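Local coordinates for hypothetical protein SO2946 (Shewanella oneidensis, PDB 2A5Z), which is of unknown function but binds magnesium and, with its jelly-roll fold resembling a carbohydrate-binding module, may recognise carbohydrates, at residues C[48-56]-C[64-72]; C[110-118]-C[189-197]. All coordinates share one frame; numbering follows the deposited sequence.

Interaction 1. Residues C[48-56]-C[64-72]; sequences DFYASYDFM and SANNISLLS. With MG (magnesium ion), chain F.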
# COMPACT_ATOMS: atom_id res chain seq x y z
N ASP C 48 8.78 18.12 1.55
CA ASP C 48 9.16 17.16 2.58
C ASP C 48 8.80 15.76 2.12
O ASP C 48 7.81 15.57 1.41
CB ASP C 48 8.45 17.48 3.90
CG ASP C 48 8.77 18.87 4.43
OD1 ASP C 48 9.84 19.04 5.07
OD2 ASP C 48 7.96 19.80 4.21
N PHE C 49 9.63 14.78 2.46
CA PHE C 49 9.27 13.39 2.23
C PHE C 49 9.29 12.63 3.54
O PHE C 49 10.22 12.77 4.33
CB PHE C 49 10.20 12.71 1.22
CG PHE C 49 9.90 11.24 1.04
CD1 PHE C 49 8.97 10.83 0.09
CD2 PHE C 49 10.53 10.28 1.83
CE1 PHE C 49 8.67 9.47 -0.07
CE2 PHE C 49 10.23 8.93 1.68
CZ PHE C 49 9.30 8.53 0.72
N TYR C 50 8.26 11.82 3.76
CA TYR C 50 8.19 10.93 4.91
C TYR C 50 7.66 9.55 4.52
O TYR C 50 6.70 9.45 3.76
CB TYR C 50 7.31 11.53 6.02
CG TYR C 50 7.42 10.77 7.31
CD1 TYR C 50 8.42 11.09 8.23
CD2 TYR C 50 6.58 9.70 7.59
CE1 TYR C 50 8.55 10.38 9.42
CE2 TYR C 50 6.71 8.97 8.77
CZ TYR C 50 7.70 9.31 9.68
OH TYR C 50 7.83 8.61 10.84
N ALA C 51 8.29 8.50 5.05
CA ALA C 51 7.77 7.13 4.94
C ALA C 51 8.21 6.31 6.15
O ALA C 51 9.30 6.51 6.68
CB ALA C 51 8.25 6.46 3.65
N SER C 52 7.34 5.42 6.61
CA SER C 52 7.69 4.52 7.71
C SER C 52 6.93 3.22 7.59
O SER C 52 5.85 3.17 6.99
CB SER C 52 7.41 5.18 9.06
OG SER C 52 6.03 5.30 9.27
N TYR C 53 7.50 2.15 8.13
CA TYR C 53 6.80 0.88 8.21
C TYR C 53 7.11 0.20 9.54
O TYR C 53 8.25 0.19 10.00
CB TYR C 53 7.12 -0.02 7.00
CG TYR C 53 6.36 -1.33 7.05
CD1 TYR C 53 4.96 -1.34 7.15
CD2 TYR C 53 7.04 -2.55 7.05
CE1 TYR C 53 4.27 -2.54 7.23
CE2 TYR C 53 6.35 -3.75 7.12
CZ TYR C 53 4.96 -3.73 7.21
OH TYR C 53 4.28 -4.90 7.30
N ASP C 54 6.07 -0.36 10.17
CA ASP C 54 6.14 -0.88 11.54
C ASP C 54 6.05 -2.41 11.60
O ASP C 54 5.88 -2.97 12.67
CB ASP C 54 5.03 -0.25 12.40
CG ASP C 54 5.44 -0.07 13.87
OD1 ASP C 54 6.50 -0.55 14.28
OD2 ASP C 54 4.68 0.58 14.63
N PHE C 55 6.12 -3.07 10.45
CA PHE C 55 6.25 -4.54 10.38
C PHE C 55 5.17 -5.33 11.12
O PHE C 55 5.46 -6.28 11.83
CB PHE C 55 7.67 -4.97 10.80
CG PHE C 55 8.72 -4.49 9.85
CD1 PHE C 55 9.13 -5.29 8.78
CD2 PHE C 55 9.27 -3.22 9.99
CE1 PHE C 55 10.09 -4.83 7.88
CE2 PHE C 55 10.23 -2.75 9.10
CZ PHE C 55 10.64 -3.55 8.04
N MSE C 56 3.91 -4.95 10.91
CA MSE C 56 2.77 -5.66 11.49
C MSE C 56 2.02 -6.53 10.48
O MSE C 56 1.23 -7.38 10.88
CB MSE C 56 1.80 -4.68 12.20
CG MSE C 56 0.79 -3.98 11.27
SE MSE C 56 1.46 -2.68 10.21
CE MSE C 56 1.45 -1.30 11.32
N SER C 64 6.53 -4.54 -0.67
CA SER C 64 6.63 -3.13 -0.28
C SER C 64 5.49 -2.71 0.64
O SER C 64 4.48 -3.40 0.71
CB SER C 64 6.64 -2.22 -1.51
OG SER C 64 5.44 -2.34 -2.26
N ALA C 65 5.68 -1.58 1.33
CA ALA C 65 4.66 -0.97 2.18
C ALA C 65 5.04 0.48 2.44
O ALA C 65 6.20 0.77 2.71
CB ALA C 65 4.54 -1.73 3.52
N ASN C 66 4.08 1.38 2.36
CA ASN C 66 4.30 2.82 2.61
C ASN C 66 5.55 3.39 1.91
O ASN C 66 6.36 4.07 2.54
CB ASN C 66 4.34 3.10 4.12
CG ASN C 66 3.17 2.48 4.86
OD1 ASN C 66 2.08 2.32 4.30
ND2 ASN C 66 3.38 2.14 6.13
N ASN C 67 5.68 3.10 0.61
CA ASN C 67 6.81 3.55 -0.25
C ASN C 67 8.11 2.74 -0.13
O ASN C 67 9.01 2.90 -0.96
CB ASN C 67 7.13 5.05 -0.05
CG ASN C 67 5.96 5.97 -0.44
OD1 ASN C 67 5.09 5.59 -1.23
ND2 ASN C 67 5.95 7.18 0.12
N ILE C 68 8.20 1.89 0.89
CA ILE C 68 9.44 1.21 1.26
C ILE C 68 9.48 -0.19 0.64
O ILE C 68 8.52 -0.94 0.77
CB ILE C 68 9.60 1.12 2.80
CG1 ILE C 68 9.70 2.53 3.41
CG2 ILE C 68 10.83 0.28 3.22
CD1 ILE C 68 9.10 2.63 4.81
N SER C 69 10.60 -0.50 -0.02
CA SER C 69 10.83 -1.82 -0.61
C SER C 69 11.12 -2.83 0.49
O SER C 69 11.86 -2.53 1.42
CB SER C 69 12.04 -1.79 -1.56
OG SER C 69 11.91 -0.75 -2.51
N LEU C 70 10.53 -4.02 0.39
CA LEU C 70 10.74 -5.07 1.38
C LEU C 70 11.20 -6.31 0.63
O LEU C 70 10.39 -7.09 0.14
CB LEU C 70 9.47 -5.32 2.20
CG LEU C 70 8.91 -4.10 2.94
CD1 LEU C 70 7.50 -4.39 3.41
CD2 LEU C 70 9.82 -3.68 4.10
N LEU C 71 12.51 -6.45 0.54
CA LEU C 71 13.10 -7.32 -0.46
C LEU C 71 13.74 -8.54 0.16
O LEU C 71 14.65 -8.42 0.99
CB LEU C 71 14.12 -6.53 -1.29
CG LEU C 71 13.55 -5.30 -2.01
CD1 LEU C 71 14.64 -4.50 -2.72
CD2 LEU C 71 12.49 -5.72 -2.99
N SER C 72 13.23 -9.70 -0.24
CA SER C 72 13.79 -10.99 0.15
C SER C 72 14.58 -11.58 -1.01
O SER C 72 14.13 -11.53 -2.16
CB SER C 72 12.66 -11.93 0.56
OG SER C 72 12.06 -11.51 1.77
MG MG F . 7.06 -2.64 14.45
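Y53 and A65 face each other between the two sheets of the jelly roll, and their meeting illustrates how a beta sandwich is closed through side chains. Strand 48-53 forms one border, within this chain, of the six-stranded sheet, whereas 64-72 is a hairpin of the opposing sheet, folded over a type I' turn with N66 and N67 at its tip. The axes of strands 48-53 and 68-72 come within 8.6 Å, with N-to-C directions 33° apart. CG of Y53 is trans to its own nitrogen (chi1 -178°), which carries the ring toward the hairpin. A65 CB makes a CH-pi contact over one face, 3.9 Å from the Y53 ring centroid, while F55 N lies 3.3 Å above the plane of the opposite face, so the ring is clamped from both. The left-handed backbone of F55, together with a chi1 that sets CG beside the backbone N, turns its own ring back toward the hairpin, where L70 divides its branches: CD1 goes to Y53, and CD2 reaches F55 CE1 at 4.0 Å. I68 sends CD1 against the backbone of the strand, 3.6 Å from S52 C. At the turn, N66 supplies the polar link, its ND2 donating to S52 O at 2.8 Å (158° at the hydrogen), within both the amide and the carbonyl planes. The amide of N67 slides antiparallel past the F49 ring, but its ND2 is committed to T42 O. Just beyond the strand, D54 reaches the magnesium ion, whose shell includes F88, G89 and D247 through their backbone oxygens. D54 OD2 forms a salt bridge with R259 of the second subunit; its other oxygens, O and OD1, chelate the magnesium, each at 2.2 Å.

Interaction 2. Residues C[110-118]-C[189-197]; sequences AIFPKESEL and FKMLTDDRF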
# COMPACT_ATOMS: atom_id res chain seq x y z
N ALA C 110 18.44 7.43 -5.82
CA ALA C 110 18.25 8.48 -6.84
C ALA C 110 17.34 9.61 -6.39
O ALA C 110 17.52 10.77 -6.78
CB ALA C 110 17.72 7.87 -8.14
N ILE C 111 16.36 9.28 -5.55
CA ILE C 111 15.38 10.25 -5.07
C ILE C 111 15.85 10.99 -3.82
O ILE C 111 15.19 11.92 -3.36
CB ILE C 111 13.99 9.58 -4.84
CG1 ILE C 111 14.07 8.51 -3.75
CG2 ILE C 111 13.43 9.01 -6.16
CD1 ILE C 111 12.72 8.07 -3.21
N PHE C 112 16.98 10.56 -3.26
CA PHE C 112 17.56 11.22 -2.09
C PHE C 112 18.99 11.68 -2.42
O PHE C 112 19.96 11.08 -1.96
CB PHE C 112 17.55 10.29 -0.86
CG PHE C 112 16.17 9.83 -0.44
CD1 PHE C 112 15.19 10.75 -0.07
CD2 PHE C 112 15.86 8.47 -0.40
CE1 PHE C 112 13.91 10.33 0.32
CE2 PHE C 112 14.59 8.04 -0.01
CZ PHE C 112 13.61 8.96 0.35
N PRO C 113 19.12 12.74 -3.23
CA PRO C 113 20.46 13.24 -3.49
C PRO C 113 21.02 13.88 -2.22
O PRO C 113 20.26 14.13 -1.27
CB PRO C 113 20.23 14.28 -4.60
CG PRO C 113 18.83 14.73 -4.41
CD PRO C 113 18.08 13.54 -3.91
N LYS C 114 22.32 14.14 -2.18
CA LYS C 114 22.99 14.66 -0.96
C LYS C 114 22.30 15.86 -0.31
O LYS C 114 22.24 15.97 0.92
CB LYS C 114 24.48 14.93 -1.20
CG LYS C 114 24.82 15.98 -2.24
CD LYS C 114 26.33 16.06 -2.42
CE LYS C 114 26.75 17.18 -3.35
NZ LYS C 114 26.62 16.77 -4.78
N GLU C 115 21.76 16.75 -1.13
CA GLU C 115 21.09 17.95 -0.62
C GLU C 115 19.74 17.66 0.08
O GLU C 115 19.18 18.53 0.75
CB GLU C 115 20.93 19.01 -1.72
CG GLU C 115 19.97 18.62 -2.83
CD GLU C 115 20.62 17.90 -4.01
OE1 GLU C 115 19.90 17.69 -5.02
OE2 GLU C 115 21.84 17.56 -3.96
N SER C 116 19.23 16.44 -0.07
CA SER C 116 18.00 16.01 0.61
C SER C 116 18.21 15.76 2.10
O SER C 116 17.24 15.75 2.88
CB SER C 116 17.43 14.75 -0.04
OG SER C 116 18.23 13.61 0.23
N GLU C 117 19.47 15.54 2.49
CA GLU C 117 19.86 15.26 3.89
C GLU C 117 18.95 14.21 4.52
O GLU C 117 18.43 14.38 5.63
CB GLU C 117 19.85 16.54 4.73
CG GLU C 117 20.75 17.63 4.20
CD GLU C 117 20.81 18.83 5.13
OE1 GLU C 117 20.32 19.91 4.75
OE2 GLU C 117 21.34 18.69 6.25
N LEU C 118 18.76 13.12 3.78
CA LEU C 118 17.96 11.99 4.22
C LEU C 118 18.38 11.51 5.61
O LEU C 118 19.58 11.41 5.92
CB LEU C 118 18.07 10.84 3.20
CG LEU C 118 17.44 9.48 3.54
CD1 LEU C 118 15.93 9.52 3.41
CD2 LEU C 118 18.01 8.38 2.65
N PHE C 189 20.84 7.04 10.71
CA PHE C 189 21.80 7.31 9.65
C PHE C 189 21.44 8.70 9.10
O PHE C 189 20.28 8.99 8.82
CB PHE C 189 21.71 6.20 8.59
CG PHE C 189 22.53 6.47 7.34
CD1 PHE C 189 23.72 5.79 7.12
CD2 PHE C 189 22.10 7.39 6.38
CE1 PHE C 189 24.48 6.02 5.97
CE2 PHE C 189 22.85 7.64 5.24
CZ PHE C 189 24.03 6.96 5.03
N LYS C 190 22.44 9.58 8.98
CA LYS C 190 22.19 10.96 8.53
C LYS C 190 23.06 11.30 7.33
O LYS C 190 24.29 11.29 7.41
CB LYS C 190 22.40 11.95 9.69
CG LYS C 190 22.15 13.43 9.36
CD LYS C 190 20.75 13.68 8.82
CE LYS C 190 20.36 15.15 8.95
NZ LYS C 190 19.20 15.41 8.07
N MSE C 191 22.41 11.60 6.21
CA MSE C 191 23.07 12.02 4.97
C MSE C 191 23.49 13.48 5.12
O MSE C 191 22.68 14.34 5.47
CB MSE C 191 22.10 11.86 3.79
CG MSE C 191 22.61 12.25 2.40
SE MSE C 191 21.41 11.91 1.07
CE MSE C 191 21.33 10.11 1.09
N LEU C 192 24.77 13.75 4.87
CA LEU C 192 25.30 15.10 4.99
C LEU C 192 25.31 15.75 3.61
O LEU C 192 25.26 15.04 2.59
CB LEU C 192 26.69 15.09 5.65
CG LEU C 192 26.80 14.35 7.00
CD1 LEU C 192 28.25 14.34 7.51
CD2 LEU C 192 25.90 14.93 8.08
N THR C 193 25.36 17.08 3.57
CA THR C 193 25.22 17.84 2.31
C THR C 193 26.36 17.61 1.29
O THR C 193 26.21 17.96 0.12
CB THR C 193 25.06 19.37 2.56
OG1 THR C 193 26.10 19.84 3.43
CG2 THR C 193 23.71 19.69 3.18
N ASP C 194 27.47 17.04 1.75
CA ASP C 194 28.59 16.66 0.87
C ASP C 194 28.62 15.14 0.57
O ASP C 194 29.59 14.63 0.01
CB ASP C 194 29.92 17.12 1.47
CG ASP C 194 30.17 16.56 2.88
OD1 ASP C 194 29.31 15.83 3.41
OD2 ASP C 194 31.23 16.87 3.46
N ASP C 195 27.54 14.45 0.94
CA ASP C 195 27.35 13.01 0.72
C ASP C 195 28.16 12.12 1.66
O ASP C 195 28.21 10.90 1.49
CB ASP C 195 27.52 12.59 -0.76
CG ASP C 195 26.45 11.58 -1.22
OD1 ASP C 195 25.38 11.47 -0.57
OD2 ASP C 195 26.66 10.91 -2.26
N ARG C 196 28.79 12.74 2.65
CA ARG C 196 29.31 12.00 3.78
C ARG C 196 28.12 11.58 4.62
O ARG C 196 26.99 11.96 4.32
CB ARG C 196 30.28 12.85 4.60
CG ARG C 196 31.56 13.24 3.87
CD ARG C 196 32.56 13.91 4.81
NE ARG C 196 32.04 15.13 5.43
CZ ARG C 196 31.98 15.35 6.75
NH1 ARG C 196 32.42 14.45 7.62
NH2 ARG C 196 31.49 16.49 7.19
N PHE C 197 28.36 10.80 5.67
CA PHE C 197 27.28 10.34 6.55
C PHE C 197 27.70 10.33 8.01
O PHE C 197 28.89 10.26 8.34
CB PHE C 197 26.79 8.96 6.13
CG PHE C 197 27.78 7.85 6.37
CD1 PHE C 197 27.87 7.22 7.61
CD2 PHE C 197 28.64 7.43 5.36
CE1 PHE C 197 28.79 6.21 7.84
CE2 PHE C 197 29.55 6.41 5.58
CZ PHE C 197 29.63 5.80 6.83
O HOH W 1 22.72 16.63 7.07
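F112 rests its CB 4.3 Å from M191 CE, and its ring is sandwiched within its own loop: I111 CG1 lies over one face near the rim, and L118 CD1 stands 3.6 Å above the centre of the other. The second flat group, the R196 guanidinium, has L192 CD1 over the middle of one face and, in plane at its edge, D194 OD2, which R196 NE meets on the syn side, somewhat out of the carboxylate plane, in a 2.8 Å salt bridge. D194 OD1 also accepts from R196 N, an Asx turn within the bend that follows strand 184-191. Across the contact, selenomethionine M191 inserts against the loop, touching F112, P113, K114, S116 and L118. Its extended chi1 and chi2 carry SE to 3.4 Å from P113 O, and the bend at chi3 (-66°) turns CE against F112 CB and L118 CB. Backbone bonding fixes the same residue, for M191 N donates almost straight to L118 O (2.9 Å, 171° at the hydrogen). One residue earlier, K190 curls at chi2 and delivers NZ to E117 O at 2.8 Å, the donor tilted out of the carbonyl plane. The carboxylate of E117 stays just beyond salt-bridge distance of that amine; instead a water donates both to E117 OE2 and to M191 O. Alongside, the E117 chain runs parallel to T193 and touches its CG2, while the methylenes of K114 lie over T193 O. The short 3-10 turn is tied by S116, whose OG and N both bond to P113 O. Thus the loop from strand 102-107 of one sheet to strand 119-125 of the other closes against the turn joining strands 184-191 and 197-203, with L118 also packed on strand 245-254 and I228 of strand 226-228.

Interactions 1 and 2 have centres 19 Å apart, yet they meet directly: the rings of F49 and F112 pack edge-to-face, with F49 CE2 3.6 Å from F112 CZ. Both reach the same six-stranded sheet, interaction 1 at strand 48-53, its border within this chain, and interaction 2 at the end of strand 184-191. Segment 48-56 supplies two magnesium ligand atoms through D54, with the F55 side chain about 5 Å from G89 of the site, whereas interaction 2 lies away from it; the F112 and F49 side chains are about 12 and 10 Å from magnesium other than D54's. Trimer packing joins them again, because M56 of the third subunit touches both N67 of interaction 1 and I111 of interaction 2.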